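Local coordinates for protein 2-hydroxyhepta-2,4-diene-1,7-dioate isomerase (Corynebacterium glutamicum, PDB 4DBF) that probably acts as a magnesium-dependent lyase or isomerase of the fumarylacetoacetate hydrolase family, with oxaloacetate decarboxylase activity also ascribed to it, at residues G87-D92 against L105-F110; E134-L139 against T256-G261; P209-L214 against K223-S228. One frame throughout, in Å; residues are numbered along the deposited sequence.

Contact 1 of 3, residues G87-D92 against L105-F110; sequences GRNYAD and LPPTLF
Arg-88 lays its guanidinium between Leu-105 and Thr-108, just beyond the last pair of an antiparallel beta connection in the FAH-family domain, where strand 83-87 meets strand 108-112. The methyl CG2 of Thr-108 lies on one face of the guanidinium, 3.6 Å above its plane and displaced toward the rim, while CB of Leu-105 approaches the opposite face, 3.5 Å from Arg-88 NE. The edge is used for polar contact: Arg-88 NE donates to Pro-106 O over 3.1 Å, a nearly straight bond (166° at the hydrogen). That oxygen lies near the guanidinium plane, although the donor stands above the plane of the carbonyl. A water accepts from Arg-88 NH2 and lies within donating distance of the same Pro-106 O, a small ring that probably helps fix the rotation of the group. The reach comes from a bend at chi3 (-86°), which turns the end of the chain across the two partners.

The backbone pair is Gly-87 with Thr-108, a hydrogen-bonded pair joined by Gly-87 N to Thr-108 O (2.7 Å) and Thr-108 N to Gly-87 O (3.0 Å). Beside it, the Pro-107 ring sets CG against Arg-88 O at 3.4 Å and crosses the Asn-89 side chain at about a right angle. Asn-89 OD1 is itself engaged by Met-233 N, and Thr-108 OG1 bonds to Asp-177 O of the second subunit. Phe-110 presents its ring edge to the glycine, with CE1 3.8 Å from Gly-87 N.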
loop_
_atom_site.group_PDB
_atom_site.type_symbol
_atom_site.label_atom_id
_atom_site.label_comp_id
_atom_site.label_asym_id
_atom_site.label_seq_id
_atom_site.Cartn_x
_atom_site.Cartn_y
_atom_site.Cartn_z
ATOM N N GLY A 87 1.215 9.864 -11.504
ATOM C CA GLY A 87 0.337 10.844 -12.068
ATOM C C GLY A 87 1.103 11.924 -12.811
ATOM O O GLY A 87 2.254 12.124 -12.607
ATOM N N ARG A 88 0.391 12.608 -13.671
ATOM C CA ARG A 88 0.942 13.616 -14.546
ATOM C C ARG A 88 2.141 13.191 -15.337
ATOM O O ARG A 88 3.035 13.945 -15.455
ATOM C CB ARG A 88 1.306 14.849 -13.774
ATOM C CG ARG A 88 0.190 15.319 -12.898
ATOM C CD ARG A 88 0.441 16.658 -12.308
ATOM N NE ARG A 88 1.195 16.620 -11.090
ATOM C CZ ARG A 88 0.657 16.584 -9.905
ATOM N NH1 ARG A 88 -0.643 16.554 -9.770
ATOM N NH2 ARG A 88 1.436 16.576 -8.863
ATOM N N ASN A 89 2.124 11.997 -15.879
ATOM C CA ASN A 89 3.229 11.524 -16.658
ATOM C C ASN A 89 3.045 11.541 -18.155
ATOM O O ASN A 89 3.899 11.118 -18.853
ATOM C CB ASN A 89 3.621 10.113 -16.236
ATOM C CG ASN A 89 5.043 9.777 -16.590
ATOM O OD1 ASN A 89 5.900 10.616 -16.548
ATOM N ND2 ASN A 89 5.279 8.549 -16.963
ATOM N N TYR A 90 1.920 12.031 -18.628
ATOM C CA TYR A 90 1.647 12.076 -20.046
ATOM C C TYR A 90 1.552 13.494 -20.568
ATOM O O TYR A 90 0.808 14.279 -20.099
ATOM C CB TYR A 90 0.409 11.288 -20.402
ATOM C CG TYR A 90 0.677 9.857 -20.708
ATOM C CD1 TYR A 90 1.194 9.027 -19.766
ATOM C CD2 TYR A 90 0.415 9.336 -21.944
ATOM C CE1 TYR A 90 1.423 7.714 -20.033
ATOM C CE2 TYR A 90 0.637 8.013 -22.225
ATOM C CZ TYR A 90 1.156 7.203 -21.256
ATOM O OH TYR A 90 1.391 5.900 -21.473
ATOM N N ALA A 91 2.390 13.784 -21.525
ATOM C CA ALA A 91 2.415 15.067 -22.160
ATOM C C ALA A 91 1.302 15.144 -23.160
ATOM O O ALA A 91 0.965 14.182 -23.777
ATOM C CB ALA A 91 3.745 15.293 -22.827
ATOM N N ASP A 92 0.725 16.327 -23.269
ATOM C CA ASP A 92 -0.299 16.625 -24.226
ATOM C C ASP A 92 -1.617 16.392 -23.534
ATOM O O ASP A 92 -2.665 16.699 -24.072
ATOM C CB ASP A 92 -0.160 15.744 -25.468
ATOM C CG ASP A 92 0.849 16.267 -26.455
ATOM O OD1 ASP A 92 0.462 16.930 -27.422
ATOM O OD2 ASP A 92 2.040 16.013 -26.272
ATOM N N LEU A 105 3.241 21.108 -13.086
ATOM C CA LEU A 105 3.521 20.252 -11.968
ATOM C C LEU A 105 4.075 18.964 -12.481
ATOM O O LEU A 105 3.581 18.399 -13.405
ATOM C CB LEU A 105 2.249 19.949 -11.210
ATOM C CG LEU A 105 1.292 21.025 -10.749
ATOM C CD1 LEU A 105 -0.047 20.917 -11.436
ATOM C CD2 LEU A 105 1.128 21.016 -9.238
ATOM N N PRO A 106 5.146 18.526 -11.895
ATOM C CA PRO A 106 5.829 17.384 -12.454
ATOM C C PRO A 106 5.137 16.095 -12.073
ATOM O O PRO A 106 4.293 16.104 -11.254
ATOM C CB PRO A 106 7.185 17.473 -11.832
ATOM C CG PRO A 106 6.958 18.151 -10.582
ATOM C CD PRO A 106 5.923 19.160 -10.843
ATOM N N PRO A 107 5.515 15.020 -12.714
ATOM C CA PRO A 107 4.986 13.714 -12.370
ATOM C C PRO A 107 5.056 13.438 -10.885
ATOM O O PRO A 107 5.951 13.858 -10.251
ATOM C CB PRO A 107 5.892 12.780 -13.130
ATOM C CG PRO A 107 6.273 13.546 -14.334
ATOM C CD PRO A 107 6.485 14.918 -13.798
ATOM N N THR A 108 4.087 12.728 -10.364
ATOM C CA THR A 108 4.009 12.474 -8.965
ATOM C C THR A 108 3.641 11.018 -8.732
ATOM O O THR A 108 2.908 10.473 -9.470
ATOM C CB THR A 108 2.965 13.392 -8.319
ATOM O OG1 THR A 108 3.078 13.366 -6.913
ATOM C CG2 THR A 108 1.589 13.001 -8.737
ATOM N N LEU A 109 4.167 10.450 -7.675
ATOM C CA LEU A 109 3.934 9.091 -7.308
ATOM C C LEU A 109 2.729 8.988 -6.397
ATOM O O LEU A 109 2.504 9.823 -5.610
ATOM C CB LEU A 109 5.177 8.613 -6.591
ATOM C CG LEU A 109 5.379 7.251 -6.006
ATOM C CD1 LEU A 109 6.864 7.039 -5.774
ATOM C CD2 LEU A 109 4.641 7.184 -4.706
ATOM N N PHE A 110 1.966 7.926 -6.527
ATOM C CA PHE A 110 0.948 7.611 -5.547
ATOM C C PHE A 110 0.757 6.098 -5.413
ATOM O O PHE A 110 1.325 5.335 -6.151
ATOM C CB PHE A 110 -0.357 8.361 -5.811
ATOM C CG PHE A 110 -1.066 7.941 -7.036
ATOM C CD1 PHE A 110 -0.730 8.447 -8.233
ATOM C CD2 PHE A 110 -2.080 7.059 -6.974
ATOM C CE1 PHE A 110 -1.361 8.058 -9.364
ATOM C CE2 PHE A 110 -2.715 6.653 -8.097
ATOM C CZ PHE A 110 -2.356 7.145 -9.300
HETATM O O HOH W 1 3.938 16.683 -15.493
HETATM O O HOH W 2 4.286 17.170 -8.818
#

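Contact 2 of 3, residues E134-L139 against T256-G261; sequences EFEGEL and TGSPAG. With MG (magnesium ion), chain C.
Leu-139 O is gripped twice by one residue: Thr-256 OG1 donates to it at 2.7 Å, tilted from the carbonyl plane, and Thr-256 N donates at 3.1 Å, almost in line with the C=O bond. The hydroxyl reaches the oxygen because chi1 of 60° sets OG1 between the backbone N and the carbonyl carbon. One water joins the same corner, donating to Thr-256 OG1 and Gly-257 O and accepting from Leu-139 N.

Further along, two carboxylates converge on the magnesium ion. Glu-136 OE1 binds it at 2.2 Å and Glu-138 OE2 at 2.1 Å; both chains run extended beyond CG toward the ion, and each binds it through one oxygen. Three waters and Asp-167 complete six ligands. The other oxygen of Glu-138, OE1, receives a donated bond from a metal-bound water and a weak, bent one from Gly-257 N (2.8 Å, 125° at the hydrogen). The loop 256-261 thus touches the Glu-138 oxygen that does not bind the metal, though through a weak bond. Ser-258 works in the second shell: its OG accepts from another metal-bound water at 2.7 Å and donates to Pro-259 O, while lying 3.2 Å from Glu-136 CB. Glu-136 OE2 and Glu-134 OE1 both form salt bridges to Arg-171, which links the two carboxylates.

The two segments run roughly antiparallel, their end-to-end directions 154° apart. On one flank, strand 159-170 pairs with the metal-bearing strand 133-143 and supplies Asp-167; Thr-256 packs against helix 235-243, and Pro-259 rests on strand 219-227.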
loop_
_atom_site.group_PDB
_atom_site.type_symbol
_atom_site.label_atom_id
_atom_site.label_comp_id
_atom_site.label_asym_id
_atom_site.label_seq_id
_atom_site.Cartn_x
_atom_site.Cartn_y
_atom_site.Cartn_z
ATOM N N GLU A 134 -13.815 7.428 -13.916
ATOM C CA GLU A 134 -13.165 7.230 -15.197
ATOM C C GLU A 134 -12.136 6.104 -15.162
ATOM O O GLU A 134 -11.618 5.787 -14.151
ATOM C CB GLU A 134 -12.498 8.521 -15.681
ATOM C CG GLU A 134 -13.467 9.673 -15.826
ATOM C CD GLU A 134 -12.882 10.928 -16.423
ATOM O OE1 GLU A 134 -11.690 11.079 -16.510
ATOM O OE2 GLU A 134 -13.659 11.763 -16.831
ATOM N N PHE A 135 -11.855 5.550 -16.312
ATOM C CA PHE A 135 -10.834 4.567 -16.477
ATOM C C PHE A 135 -9.571 5.239 -16.964
ATOM O O PHE A 135 -9.601 6.324 -17.423
ATOM C CB PHE A 135 -11.266 3.577 -17.520
ATOM C CG PHE A 135 -11.463 4.183 -18.854
ATOM C CD1 PHE A 135 -10.415 4.337 -19.709
ATOM C CD2 PHE A 135 -12.688 4.658 -19.229
ATOM C CE1 PHE A 135 -10.593 4.918 -20.919
ATOM C CE2 PHE A 135 -12.875 5.222 -20.450
ATOM C CZ PHE A 135 -11.822 5.350 -21.292
ATOM N N GLU A 136 -8.470 4.540 -16.864
ATOM C CA GLU A 136 -7.246 5.003 -17.455
ATOM C C GLU A 136 -6.454 3.778 -17.852
ATOM O O GLU A 136 -6.082 3.046 -17.023
ATOM C CB GLU A 136 -6.405 5.802 -16.471
ATOM C CG GLU A 136 -7.072 6.899 -15.689
ATOM C CD GLU A 136 -6.097 7.746 -14.901
ATOM O OE1 GLU A 136 -5.197 7.215 -14.315
ATOM O OE2 GLU A 136 -6.264 8.941 -14.857
ATOM N N GLY A 137 -6.214 3.579 -19.122
ATOM C CA GLY A 137 -5.391 2.484 -19.551
ATOM C C GLY A 137 -3.932 2.794 -19.435
ATOM O O GLY A 137 -3.497 3.770 -19.933
ATOM N N GLU A 138 -3.186 1.912 -18.792
ATOM C CA GLU A 138 -1.784 2.123 -18.564
ATOM C C GLU A 138 -0.944 0.901 -18.749
ATOM O O GLU A 138 -1.344 -0.173 -18.472
ATOM C CB GLU A 138 -1.502 2.715 -17.176
ATOM C CG GLU A 138 -2.509 3.719 -16.713
ATOM C CD GLU A 138 -2.112 4.538 -15.497
ATOM O OE1 GLU A 138 -1.025 4.492 -15.006
ATOM O OE2 GLU A 138 -2.939 5.271 -15.035
ATOM N N LEU A 139 0.253 1.118 -19.211
ATOM C CA LEU A 139 1.255 0.105 -19.189
ATOM C C LEU A 139 1.733 -0.125 -17.758
ATOM O O LEU A 139 2.079 0.773 -17.080
ATOM C CB LEU A 139 2.416 0.506 -20.059
ATOM C CG LEU A 139 3.501 -0.525 -20.138
ATOM C CD1 LEU A 139 3.055 -1.792 -20.829
ATOM C CD2 LEU A 139 4.718 0.084 -20.790
ATOM N N THR A 256 2.421 3.106 -15.090
ATOM C CA THR A 256 3.354 4.131 -15.669
ATOM C C THR A 256 2.651 5.386 -16.254
ATOM O O THR A 256 3.314 6.314 -16.793
ATOM C CB THR A 256 4.306 3.488 -16.728
ATOM O OG1 THR A 256 3.527 2.930 -17.796
ATOM C CG2 THR A 256 5.124 2.362 -16.053
ATOM N N GLY A 257 1.327 5.416 -16.229
ATOM C CA GLY A 257 0.615 6.668 -16.471
ATOM C C GLY A 257 -0.329 6.631 -17.655
ATOM O O GLY A 257 -0.454 5.600 -18.349
ATOM N N SER A 258 -1.030 7.759 -17.852
ATOM C CA SER A 258 -2.046 7.900 -18.903
ATOM C C SER A 258 -2.421 9.377 -19.013
ATOM O O SER A 258 -2.131 10.154 -18.101
ATOM C CB SER A 258 -3.304 7.102 -18.582
ATOM O OG SER A 258 -4.012 7.639 -17.512
ATOM N N PRO A 259 -3.153 9.745 -20.078
ATOM C CA PRO A 259 -3.775 11.093 -20.089
ATOM C C PRO A 259 -4.641 11.154 -18.867
ATOM O O PRO A 259 -5.221 10.130 -18.490
ATOM C CB PRO A 259 -4.707 11.066 -21.333
ATOM C CG PRO A 259 -4.145 10.078 -22.205
ATOM C CD PRO A 259 -3.409 9.010 -21.327
ATOM N N ALA A 260 -4.747 12.329 -18.258
ATOM C CA ALA A 260 -5.453 12.568 -17.002
ATOM C C ALA A 260 -6.995 12.717 -17.085
ATOM O O ALA A 260 -7.656 12.984 -16.057
ATOM C CB ALA A 260 -4.891 13.796 -16.366
ATOM N N GLY A 261 -7.560 12.547 -18.268
ATOM C CA GLY A 261 -9.009 12.606 -18.408
ATOM C C GLY A 261 -9.539 11.778 -19.543
ATOM O O GLY A 261 -9.153 11.985 -20.702
HETATM MG MG MG C . -3.156 6.903 -13.671
HETATM O O HOH W 3 -1.181 6.334 -13.003
HETATM O O HOH W 4 1.357 4.022 -19.405
HETATM O O HOH W 5 -2.620 8.069 -15.260
HETATM O O HOH W 6 -2.970 8.593 -12.502
#

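Contact 3 of 3, residues P209-L214 against K223-S228; sequences PIKARL and KQDSNS
Strands 209-214 and 223-227 run antiparallel, their axes 168° apart and 4.4 Å from each other at closest approach. Ile-210 and Ser-226 form a hydrogen-bonded pair: Ile-210 N donates to Ser-226 O (2.8 Å), and Ser-226 N returns an almost straight bond to Ile-210 O (3.0 Å, 174° at the hydrogen). The next hydrogen-bonded pair, Ala-212 with Gln-224, is irregular. Ala-212 N donates to Gln-224 O, but Ala-212 O takes its main bond from Lys-223 N (2.9 Å) and only a weak one from Gln-224 N. Two residues therefore face one, which defines a classic beta bulge.

Side chains separate onto two faces. On the face of Ile-210, Ala-212, Gln-224 and Ser-226, the CB atoms of Ala-212 and Gln-224 touch at 3.8 Å. Ile-210 lies alongside Gln-224, both pointing the same way, and its CB comes 3.6 Å from Ser-226 OG. Phe-135 of strand 133-143 covers Ala-212 and Gln-224, and Ile-271 and Ile-273 pack on Ala-212, so this face is buried.

Across the sheet, Lys-211 and Asp-225 extend side by side from a non-hydrogen-bonded pair. Asp-225, with CG anti to the backbone N (chi1 -167°), brings OD1 to 3.4 Å from Lys-211 CE; the ammonium NZ stays 4.4 Å from that oxygen, too far for a salt bridge. Pro-209 and Asn-227 also lie side by side, while Asn-227 turns its amide to Asn-229 and Asn-207.

Such pairing is that of a bulged beta hairpin, strands 209-216 and 219-227, which forms one margin of a five-stranded mixed sheet within the chain, its inner strand bonded to 270-275.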
loop_
_atom_site.group_PDB
_atom_site.type_symbol
_atom_site.label_atom_id
_atom_site.label_comp_id
_atom_site.label_asym_id
_atom_site.label_seq_id
_atom_site.Cartn_x
_atom_site.Cartn_y
_atom_site.Cartn_z
ATOM N N PRO A 209 0.933 2.135 -28.829
ATOM C CA PRO A 209 -0.415 2.662 -28.791
ATOM C C PRO A 209 -1.132 2.051 -27.568
ATOM O O PRO A 209 -0.939 0.893 -27.279
ATOM C CB PRO A 209 -1.047 2.133 -30.087
ATOM C CG PRO A 209 0.098 1.569 -30.914
ATOM C CD PRO A 209 1.132 1.182 -29.956
ATOM N N ILE A 210 -1.875 2.829 -26.797
ATOM C CA ILE A 210 -2.634 2.252 -25.694
ATOM C C ILE A 210 -4.060 2.735 -25.885
ATOM O O ILE A 210 -4.297 3.938 -25.836
ATOM C CB ILE A 210 -2.083 2.714 -24.352
ATOM C CG1 ILE A 210 -0.675 2.155 -24.114
ATOM C CG2 ILE A 210 -3.050 2.298 -23.200
ATOM C CD1 ILE A 210 0.028 2.822 -22.940
ATOM N N LYS A 211 -4.986 1.821 -26.176
ATOM C CA LYS A 211 -6.311 2.216 -26.585
ATOM C C LYS A 211 -7.314 1.689 -25.589
ATOM O O LYS A 211 -7.043 0.648 -24.952
ATOM C CB LYS A 211 -6.611 1.693 -27.985
ATOM C CG LYS A 211 -5.765 2.448 -29.055
ATOM C CD LYS A 211 -5.901 1.842 -30.477
ATOM C CE LYS A 211 -5.272 2.817 -31.508
ATOM N NZ LYS A 211 -5.709 2.432 -32.842
ATOM N N ALA A 212 -8.440 2.395 -25.428
ATOM C CA ALA A 212 -9.520 1.927 -24.581
ATOM C C ALA A 212 -10.861 2.150 -25.275
ATOM O O ALA A 212 -11.118 3.229 -25.831
ATOM C CB ALA A 212 -9.495 2.647 -23.256
ATOM N N ARG A 213 -11.682 1.119 -25.255
ATOM C CA ARG A 213 -12.999 1.161 -25.854
ATOM C C ARG A 213 -14.037 0.983 -24.761
ATOM O O ARG A 213 -14.002 -0.042 -24.026
ATOM C CB ARG A 213 -13.114 0.053 -26.903
ATOM C CG ARG A 213 -12.161 0.313 -28.091
ATOM C CD ARG A 213 -12.096 -0.835 -29.071
ATOM N NE ARG A 213 -11.254 -0.439 -30.196
ATOM C CZ ARG A 213 -9.938 -0.614 -30.267
ATOM N NH1 ARG A 213 -9.253 -1.210 -29.273
ATOM N NH2 ARG A 213 -9.303 -0.187 -31.343
ATOM N N LEU A 214 -14.929 1.972 -24.657
ATOM C CA LEU A 214 -16.012 1.963 -23.709
ATOM C C LEU A 214 -17.306 1.596 -24.416
ATOM O O LEU A 214 -17.710 2.268 -25.374
ATOM C CB LEU A 214 -16.197 3.336 -23.055
ATOM C CG LEU A 214 -17.267 3.566 -21.971
ATOM C CD1 LEU A 214 -17.066 2.728 -20.691
ATOM C CD2 LEU A 214 -17.356 5.071 -21.590
ATOM N N LYS A 223 -12.255 5.788 -26.513
ATOM C CA LYS A 223 -12.346 6.876 -25.550
ATOM C C LYS A 223 -10.999 7.142 -24.893
ATOM O O LYS A 223 -10.852 8.047 -24.073
ATOM C CB LYS A 223 -13.446 6.556 -24.530
ATOM C CG LYS A 223 -14.878 6.666 -25.104
ATOM C CD LYS A 223 -15.242 8.124 -25.418
ATOM C CE LYS A 223 -16.717 8.282 -25.777
ATOM N NZ LYS A 223 -17.161 9.696 -25.616
ATOM N N GLN A 224 -10.002 6.406 -25.350
ATOM C CA GLN A 224 -8.596 6.666 -25.091
ATOM C C GLN A 224 -7.713 6.156 -26.219
ATOM O O GLN A 224 -7.857 5.069 -26.660
ATOM C CB GLN A 224 -8.102 6.097 -23.751
ATOM C CG GLN A 224 -6.651 6.417 -23.435
ATOM C CD GLN A 224 -6.068 5.614 -22.278
ATOM O OE1 GLN A 224 -4.895 5.369 -22.224
ATOM N NE2 GLN A 224 -6.891 5.239 -21.359
ATOM N N ASP A 225 -6.779 6.981 -26.634
ATOM C CA ASP A 225 -5.958 6.705 -27.767
ATOM C C ASP A 225 -4.636 7.411 -27.545
ATOM O O ASP A 225 -4.404 8.472 -28.069
ATOM C CB ASP A 225 -6.653 7.266 -28.989
ATOM C CG ASP A 225 -6.071 6.793 -30.285
ATOM O OD1 ASP A 225 -5.178 5.968 -30.313
ATOM O OD2 ASP A 225 -6.545 7.271 -31.308
ATOM N N SER A 226 -3.794 6.799 -26.740
ATOM C CA SER A 226 -2.557 7.375 -26.292
ATOM C C SER A 226 -1.363 6.540 -26.752
ATOM O O SER A 226 -1.521 5.548 -27.391
ATOM C CB SER A 226 -2.580 7.497 -24.770
ATOM O OG SER A 226 -2.717 6.260 -24.152
ATOM N N ASN A 227 -0.169 6.978 -26.431
ATOM C CA ASN A 227 1.012 6.240 -26.809
ATOM C C ASN A 227 2.063 6.374 -25.751
ATOM O O ASN A 227 2.212 7.416 -25.214
ATOM C CB ASN A 227 1.511 6.727 -28.145
ATOM C CG ASN A 227 2.534 5.826 -28.744
ATOM O OD1 ASN A 227 3.631 5.756 -28.284
ATOM N ND2 ASN A 227 2.176 5.171 -29.804
ATOM N N SER A 228 2.772 5.304 -25.440
ATOM C CA SER A 228 3.831 5.360 -24.416
ATOM C C SER A 228 4.918 6.379 -24.709
ATOM O O SER A 228 5.693 6.747 -23.841
ATOM C CB SER A 228 4.473 3.995 -24.236
ATOM O OG SER A 228 5.267 3.726 -25.348
#

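In the fold
Contact 2 holds the magnesium site; contact 1 borders it and contact 3 lies behind the metal-bearing strand. The side chain of Phe-110 in contact 1 comes within about 4 Å of the ion, whereas that of Gln-224 in contact 3 stays about 9 Å away. Asn-89 ND2 lies 3.0 Å from Thr-256 O, a probable hydrogen bond tying contact 1 to the second-shell loop 256-261. Tyr-90, from segment 87-92, reaches both other contacts: its CD1 packs 3.2 Å from Ser-258 N and its OH 3.7 Å from Ile-210 CD1. Contacts 2 and 3, with centres about 9 Å apart, meet closely through Phe-135 CE1 and Ala-212 CB at 3.4 Å.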